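Local coordinates for protein Bd3459 (Bdellovibrio bacteriovorus, PDB 5CEC) that probably acts as a serine-type peptidase of the D-Ala-D-Ala carboxypeptidase S13 family and forms a complex with the ankyrin-repeat immunity protein Bd3460, at residues M120-I125 with T184-G189; E308-V313 with T366-V371; S316-L321 with N375-F380. The protein carries 1 engineered substitution. One frame throughout, in Å; residues are numbered along the deposited sequence.

Contact 1. Residues M120-I125 with T184-G189; sequences MSYFLI and TAISPG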
# COMPACT_ATOMS: atom_id res chain seq x y z
N MET A 120 4.16 -17.34 6.15
CA MET A 120 5.16 -17.83 7.11
C MET A 120 4.79 -19.21 7.66
O MET A 120 5.66 -20.04 7.90
CB MET A 120 5.43 -16.80 8.20
CG MET A 120 6.58 -17.20 9.07
SD MET A 120 8.13 -17.33 8.16
CE MET A 120 9.29 -16.57 9.27
N SER A 121 3.50 -19.45 7.84
CA SER A 121 3.02 -20.74 8.34
C SER A 121 3.31 -21.83 7.32
O SER A 121 3.77 -22.91 7.69
CB SER A 121 1.52 -20.70 8.65
OG SER A 121 1.26 -19.87 9.76
N TYR A 122 3.05 -21.54 6.04
CA TYR A 122 3.38 -22.49 4.99
C TYR A 122 4.87 -22.81 4.97
O TYR A 122 5.25 -23.97 4.81
CB TYR A 122 2.99 -21.95 3.61
CG TYR A 122 1.50 -21.86 3.29
CD1 TYR A 122 0.51 -22.41 4.12
CD2 TYR A 122 1.09 -21.22 2.13
CE1 TYR A 122 -0.84 -22.32 3.80
CE2 TYR A 122 -0.24 -21.13 1.80
CZ TYR A 122 -1.20 -21.67 2.62
OH TYR A 122 -2.50 -21.56 2.25
N PHE A 123 5.70 -21.80 5.13
CA PHE A 123 7.15 -22.02 5.20
C PHE A 123 7.52 -22.85 6.41
O PHE A 123 8.32 -23.79 6.30
CB PHE A 123 7.89 -20.70 5.19
CG PHE A 123 9.39 -20.86 5.19
CD1 PHE A 123 10.07 -21.36 4.07
CD2 PHE A 123 10.12 -20.57 6.31
CE1 PHE A 123 11.45 -21.54 4.09
CE2 PHE A 123 11.50 -20.74 6.33
CZ PHE A 123 12.16 -21.24 5.22
N LEU A 124 6.93 -22.54 7.55
CA LEU A 124 7.22 -23.32 8.75
C LEU A 124 6.83 -24.80 8.56
O LEU A 124 7.57 -25.69 8.97
CB LEU A 124 6.54 -22.74 9.98
CG LEU A 124 6.64 -23.54 11.28
CD1 LEU A 124 8.10 -23.87 11.60
CD2 LEU A 124 5.97 -22.83 12.43
N ILE A 125 5.66 -25.02 7.97
CA ILE A 125 5.21 -26.40 7.74
C ILE A 125 6.13 -27.13 6.78
O ILE A 125 6.48 -28.30 7.02
CB ILE A 125 3.73 -26.45 7.33
CG1 ILE A 125 2.86 -25.98 8.49
CG2 ILE A 125 3.32 -27.85 6.90
CD1 ILE A 125 1.47 -25.56 8.10
N THR A 184 -4.71 -27.52 9.16
CA THR A 184 -5.62 -28.09 8.18
C THR A 184 -5.03 -28.02 6.77
O THR A 184 -4.06 -27.32 6.51
CB THR A 184 -6.99 -27.40 8.23
OG1 THR A 184 -6.84 -26.03 7.81
CG2 THR A 184 -7.57 -27.43 9.64
N ALA A 185 -5.66 -28.73 5.85
CA ALA A 185 -5.15 -28.91 4.51
C ALA A 185 -4.69 -27.59 3.89
O ALA A 185 -5.43 -26.61 3.86
CB ALA A 185 -6.19 -29.57 3.62
N ILE A 186 -3.47 -27.59 3.38
CA ILE A 186 -2.88 -26.39 2.79
C ILE A 186 -3.46 -26.15 1.40
O ILE A 186 -3.48 -27.05 0.56
CB ILE A 186 -1.35 -26.53 2.74
CG1 ILE A 186 -0.81 -26.33 4.16
CG2 ILE A 186 -0.71 -25.54 1.78
CD1 ILE A 186 0.66 -26.64 4.32
N SER A 187 -3.91 -24.93 1.16
CA SER A 187 -4.43 -24.51 -0.13
C SER A 187 -3.41 -24.71 -1.24
O SER A 187 -2.35 -24.06 -1.23
CB SER A 187 -4.80 -23.02 -0.09
OG SER A 187 -5.06 -22.55 -1.38
N PRO A 188 -3.73 -25.58 -2.21
CA PRO A 188 -2.73 -25.75 -3.28
C PRO A 188 -2.43 -24.49 -4.10
O PRO A 188 -1.30 -24.28 -4.52
CB PRO A 188 -3.29 -26.89 -4.13
CG PRO A 188 -4.31 -27.54 -3.29
CD PRO A 188 -4.82 -26.57 -2.30
N GLY A 189 -3.43 -23.63 -4.29
CA GLY A 189 -3.24 -22.43 -5.09
C GLY A 189 -2.36 -21.42 -4.37
O GLY A 189 -1.34 -20.97 -4.91
O HOH W 1 -4.27 -23.11 3.46

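Contact 2. Residues E308-V313 with T366-V371; sequences EMMIKV and TLMGSV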
# COMPACT_ATOMS: atom_id res chain seq x y z
N GLU A 308 6.39 19.80 8.07
CA GLU A 308 7.79 19.87 8.49
C GLU A 308 8.26 18.60 9.20
O GLU A 308 9.35 18.08 8.92
CB GLU A 308 8.07 21.08 9.41
CG GLU A 308 8.11 22.40 8.68
CD GLU A 308 8.63 23.55 9.53
OE1 GLU A 308 8.92 23.36 10.73
OE2 GLU A 308 8.75 24.66 8.98
N MET A 309 7.40 18.06 10.07
CA MET A 309 7.74 16.83 10.78
C MET A 309 7.95 15.67 9.79
O MET A 309 8.82 14.81 10.00
CB MET A 309 6.68 16.46 11.81
CG MET A 309 6.83 17.18 13.14
SD MET A 309 8.36 16.81 14.03
CE MET A 309 8.56 15.08 13.70
N MET A 310 7.14 15.62 8.73
CA MET A 310 7.34 14.58 7.72
C MET A 310 8.70 14.67 7.02
O MET A 310 9.36 13.66 6.77
CB MET A 310 6.17 14.59 6.74
CG MET A 310 4.82 14.25 7.35
SD MET A 310 4.77 12.66 8.24
CE MET A 310 5.13 13.13 9.92
N ILE A 311 9.14 15.89 6.72
CA ILE A 311 10.47 16.08 6.15
C ILE A 311 11.55 15.62 7.13
O ILE A 311 12.48 14.94 6.75
CB ILE A 311 10.70 17.53 5.75
CG1 ILE A 311 9.63 17.98 4.73
CG2 ILE A 311 12.11 17.71 5.22
CD1 ILE A 311 9.63 17.18 3.43
N LYS A 312 11.41 15.97 8.40
CA LYS A 312 12.39 15.55 9.41
C LYS A 312 12.47 14.04 9.57
O LYS A 312 13.54 13.45 9.67
CB LYS A 312 12.12 16.18 10.77
CG LYS A 312 12.27 17.70 10.81
CD LYS A 312 11.87 18.26 12.17
CE LYS A 312 12.89 17.95 13.25
NZ LYS A 312 14.16 18.73 13.13
N VAL A 313 11.30 13.41 9.48
CA VAL A 313 11.24 11.95 9.51
C VAL A 313 11.98 11.35 8.33
O VAL A 313 12.76 10.39 8.51
CB VAL A 313 9.77 11.48 9.58
CG1 VAL A 313 9.62 10.00 9.24
CG2 VAL A 313 9.20 11.77 10.96
N THR A 366 -2.66 11.94 0.99
CA THR A 366 -1.32 12.37 1.32
C THR A 366 -0.28 11.56 0.54
O THR A 366 -0.52 10.46 0.06
CB THR A 366 -1.10 12.21 2.83
OG1 THR A 366 -1.23 10.84 3.20
CG2 THR A 366 -2.06 13.05 3.64
N LEU A 367 0.93 12.12 0.48
CA LEU A 367 2.10 11.48 -0.15
C LEU A 367 3.35 12.06 0.47
O LEU A 367 3.42 13.29 0.64
CB LEU A 367 2.11 11.72 -1.66
CG LEU A 367 3.02 10.85 -2.49
CD1 LEU A 367 2.50 9.43 -2.58
CD2 LEU A 367 3.22 11.43 -3.86
N MET A 368 4.34 11.23 0.74
CA MET A 368 5.64 11.75 1.16
C MET A 368 6.73 10.83 0.64
O MET A 368 6.51 9.62 0.45
CB MET A 368 5.72 11.91 2.68
CG MET A 368 5.81 10.63 3.47
SD MET A 368 5.73 10.82 5.27
CE MET A 368 7.40 11.25 5.62
N GLY A 369 7.94 11.36 0.53
CA GLY A 369 9.05 10.55 0.05
C GLY A 369 10.17 11.41 -0.47
O GLY A 369 10.41 12.55 0.00
N SER A 370 10.89 10.83 -1.42
CA SER A 370 11.97 11.51 -2.08
C SER A 370 11.80 11.46 -3.58
O SER A 370 11.28 10.48 -4.15
CB SER A 370 13.31 10.88 -1.70
OG SER A 370 13.45 9.58 -2.25
N VAL A 371 12.26 12.53 -4.22
CA VAL A 371 12.42 12.55 -5.67
C VAL A 371 13.89 12.68 -6.03
O VAL A 371 14.62 13.45 -5.39
CB VAL A 371 11.58 13.67 -6.34
CG1 VAL A 371 10.07 13.44 -6.17
CG2 VAL A 371 11.94 15.07 -5.86

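Contact 3. Residues S316-L321 with N375-F380; sequences SLDKSL and NGEIYF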
# COMPACT_ATOMS: atom_id res chain seq x y z
N SER A 316 15.79 11.76 8.82
CA SER A 316 16.27 10.84 9.85
C SER A 316 16.25 9.39 9.41
O SER A 316 17.17 8.63 9.74
CB SER A 316 15.49 11.04 11.15
OG SER A 316 15.72 12.32 11.71
N LEU A 317 15.20 8.97 8.68
CA LEU A 317 15.13 7.63 8.17
C LEU A 317 16.25 7.38 7.18
O LEU A 317 16.91 6.31 7.22
CB LEU A 317 13.75 7.40 7.54
CG LEU A 317 13.53 6.03 6.90
CD1 LEU A 317 13.75 4.88 7.89
CD2 LEU A 317 12.12 5.95 6.35
N ASP A 318 16.43 8.31 6.25
CA ASP A 318 17.51 8.20 5.27
C ASP A 318 18.87 8.07 5.98
O ASP A 318 19.71 7.24 5.60
CB ASP A 318 17.48 9.40 4.32
CG ASP A 318 17.86 9.07 2.89
OD1 ASP A 318 18.13 7.90 2.55
OD2 ASP A 318 17.88 10.03 2.09
N LYS A 319 19.07 8.87 7.02
CA LYS A 319 20.35 8.88 7.74
C LYS A 319 20.59 7.52 8.39
O LYS A 319 21.67 6.93 8.25
CB LYS A 319 20.38 9.96 8.81
CG LYS A 319 21.71 10.03 9.56
CD LYS A 319 21.67 11.15 10.57
CE LYS A 319 22.95 11.21 11.37
NZ LYS A 319 22.90 12.27 12.41
N SER A 320 19.56 6.98 9.06
CA SER A 320 19.69 5.70 9.75
C SER A 320 19.91 4.55 8.75
O SER A 320 20.73 3.65 8.99
CB SER A 320 18.48 5.44 10.63
OG SER A 320 18.40 6.40 11.70
N LEU A 321 19.18 4.56 7.63
CA LEU A 321 19.40 3.56 6.59
C LEU A 321 20.78 3.66 5.96
O LEU A 321 21.42 2.63 5.72
CB LEU A 321 18.33 3.67 5.51
CG LEU A 321 16.92 3.29 5.98
CD1 LEU A 321 15.92 3.73 4.92
CD2 LEU A 321 16.80 1.79 6.27
N ASN A 375 19.20 17.74 -10.14
CA ASN A 375 19.83 18.43 -9.01
C ASN A 375 20.06 17.63 -7.71
O ASN A 375 20.65 18.18 -6.78
CB ASN A 375 19.03 19.64 -8.60
CG ASN A 375 19.04 20.73 -9.64
OD1 ASN A 375 19.75 20.66 -10.64
ND2 ASN A 375 18.23 21.75 -9.40
N GLY A 376 19.69 16.36 -7.68
CA GLY A 376 19.87 15.52 -6.50
C GLY A 376 18.56 15.10 -5.84
O GLY A 376 17.45 15.29 -6.38
N GLU A 377 18.72 14.51 -4.66
CA GLU A 377 17.64 13.89 -3.93
C GLU A 377 16.93 14.96 -3.14
O GLU A 377 17.56 15.73 -2.42
CB GLU A 377 18.21 12.85 -2.97
CG GLU A 377 17.18 12.16 -2.08
CD GLU A 377 17.77 11.27 -0.99
OE1 GLU A 377 18.99 11.28 -0.73
OE2 GLU A 377 16.99 10.57 -0.35
N ILE A 378 15.61 15.03 -3.28
CA ILE A 378 14.80 16.03 -2.58
C ILE A 378 13.71 15.32 -1.80
O ILE A 378 12.93 14.53 -2.36
CB ILE A 378 14.18 17.04 -3.54
CG1 ILE A 378 15.23 17.67 -4.46
CG2 ILE A 378 13.41 18.12 -2.78
CD1 ILE A 378 14.63 18.49 -5.54
N TYR A 379 13.59 15.62 -0.49
CA TYR A 379 12.46 15.11 0.31
C TYR A 379 11.23 15.98 0.10
O TYR A 379 11.33 17.20 -0.08
CB TYR A 379 12.80 15.16 1.81
CG TYR A 379 14.07 14.43 2.18
CD1 TYR A 379 14.24 13.09 1.85
CD2 TYR A 379 15.11 15.07 2.86
CE1 TYR A 379 15.39 12.41 2.18
CE2 TYR A 379 16.26 14.39 3.20
CZ TYR A 379 16.42 13.07 2.84
OH TYR A 379 17.58 12.40 3.14
N PHE A 380 10.06 15.36 0.11
CA PHE A 380 8.82 16.11 -0.02
C PHE A 380 7.72 15.49 0.81
O PHE A 380 7.76 14.30 1.14
CB PHE A 380 8.38 16.16 -1.50
CG PHE A 380 7.82 14.86 -2.01
CD1 PHE A 380 6.48 14.56 -1.85
CD2 PHE A 380 8.66 13.89 -2.57
CE1 PHE A 380 5.98 13.34 -2.26
CE2 PHE A 380 8.16 12.67 -2.96
CZ PHE A 380 6.82 12.41 -2.81
O HOH W 2 17.60 7.18 0.01

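Contact 1. Residues M120-I125 with T184-G189
Ile-186 lays its CG2 methyl over one face of the Tyr-122 ring, a CH-pi contact in which CG2 sits 4.0 Å from the centroid of that ring and 20° off its normal. The methyl is displaced toward the rim, and its nearest ring atom is CE1 of Tyr-122, 3.8 Å from CG2 of Ile-186. The two side chains run antiparallel alongside one another. The other branch of Ile-186 meets Ile-125 tip to tip, with Ile-186 CD1 3.9 Å from Ile-125 CG2. The first torsion of Ile-186 (chi1 -75°) sets both branches: CG1, beside the backbone N, skirts the ring at Tyr-122 CE1 while carrying CD1 on to Ile-125, and CG2 sits over the face.

At the far end of the ring, a water in the ring plane is 2.6 Å from Tyr-122 OH and accepts a hydrogen bond from Ser-187 N at 3.0 Å. Tyr-122 OH is also hydrogen-bonded to Arg-118, one turn earlier on its helix, so the phenol is held by its polar end as well as by its face. Tyr-190 and Leu-194 add further packing around the ring. With chi1 at 169°, Ser-187 swings OG away from its own N and toward Tyr-190 N. Ser-187 is thus the N-cap of helix 188-200, and the contact fastens the capped start of that helix to helix 118-130.

Contact 2. Residues E308-V313 with T366-V371
Met-310 and Met-368 carry the apolar part of the contact, their side chains lying nearly perpendicular. The sulfurs meet directly, with Met-310 SD 3.6 Å from Met-368 SD. Beyond its sulfur Met-368 continues to the helix, placing CE 3.7 Å from Met-310 CB, whereas the chain of Met-310 folds beyond CB and takes its own methyl away from the strand. Val-313 joins more loosely, its CG1 lying 4.4 Å from Met-368 CE. Met-368 reaches this far because its chain is straight at chi2 (-174°) and turns only at chi3, after leaving the strand with CG flanked by both N and C of its own backbone.

One approach involves a polar atom: the terminal methyl Met-368 CE comes within 3.3 Å of the backbone oxygen Met-310 O. No hydrogen bond links the two segments.

The surroundings extend the same apolar character. Val-74 of helix 72-84 touches both Met-368 and Val-313, and Val-75 touches Met-310, so the paired methionines lie in a layer shared by two helices and the sheet. Leu-367 and Val-371, alternating with Met-368 on the strand, pack instead against helix 394-411.

Helix 307-322 is therefore seated on strand 364-373 by flexible, polarisable thioethers, and between residues 308-313 and 366-371 the hold probably rests on shape and dispersion forces.

Contact 3. Residues S316-L321 with N375-F380
Asp-318 OD2 is the meeting point of this contact. It accepts a hydrogen bond from the phenol of Tyr-379, whose OH lies 2.6 Å from OD2 of Asp-318, a short bond that uses the anti lone pair, the one turned away from the other carboxylate oxygen. OD2 lies in the plane of the Tyr-379 ring, at its edge, while the carboxylate as a whole is turned 76° from the ring plane. The approach is close enough to bring Asp-318 CB itself to 3.2 Å from Tyr-379 OH.

The same oxygen of Asp-318 is met by a second acid. Glu-377 comes head-on against the aspartate, its OE2 2.7 Å from Asp-318 OD2, and the two carboxylate planes stand 82° apart. Oxygens of two acid groups this near each other suggest that one of the groups probably holds a proton, which would relieve the repulsion expected between two negative charges. Glu-377 spans the gap from the strand with CG anti to the backbone N (chi1 177°) and the chain stretched out beyond CG. The other oxygen of Asp-318, OD1, accepts a hydrogen bond from a water at 2.7 Å; the link from that water to Glu-377 OE2 is weak.

Glu-377 and Tyr-379 alternate on strand 376-385 and both point to helix 307-322, whereas Ile-378 and Phe-380 pack against Val-371 of the neighbouring strand. The Tyr-379 ring also rests on Ile-311, Leu-314 and Tyr-315 of the same helix as Asp-318. Along the flank of helix 307-322, Leu-317 and Ser-320 touch helix 72-84; the polar cluster lies between helix 307-322 and strand 376-385.

Overall arrangement
Contact 1 closes before the other two open along the chain, and its centre lies about 39 Å from each of theirs, on the opposite side of the chain's centre. It joins helix 118-130 to the loop that leads into helix 188-200. Contacts 2 and 3 have centres about 9 Å apart and interlock: their segments alternate in sequence, both draw on helix 307-322, and their strands, 364-373 and 376-385, are antiparallel neighbours in one sheet. Together they seat successive turns of that helix on the sheet, first by apolar packing and then by a polar cluster. A sheet flanked by helices is consistent with the penicillin-binding fold of the beta-lactamase clan.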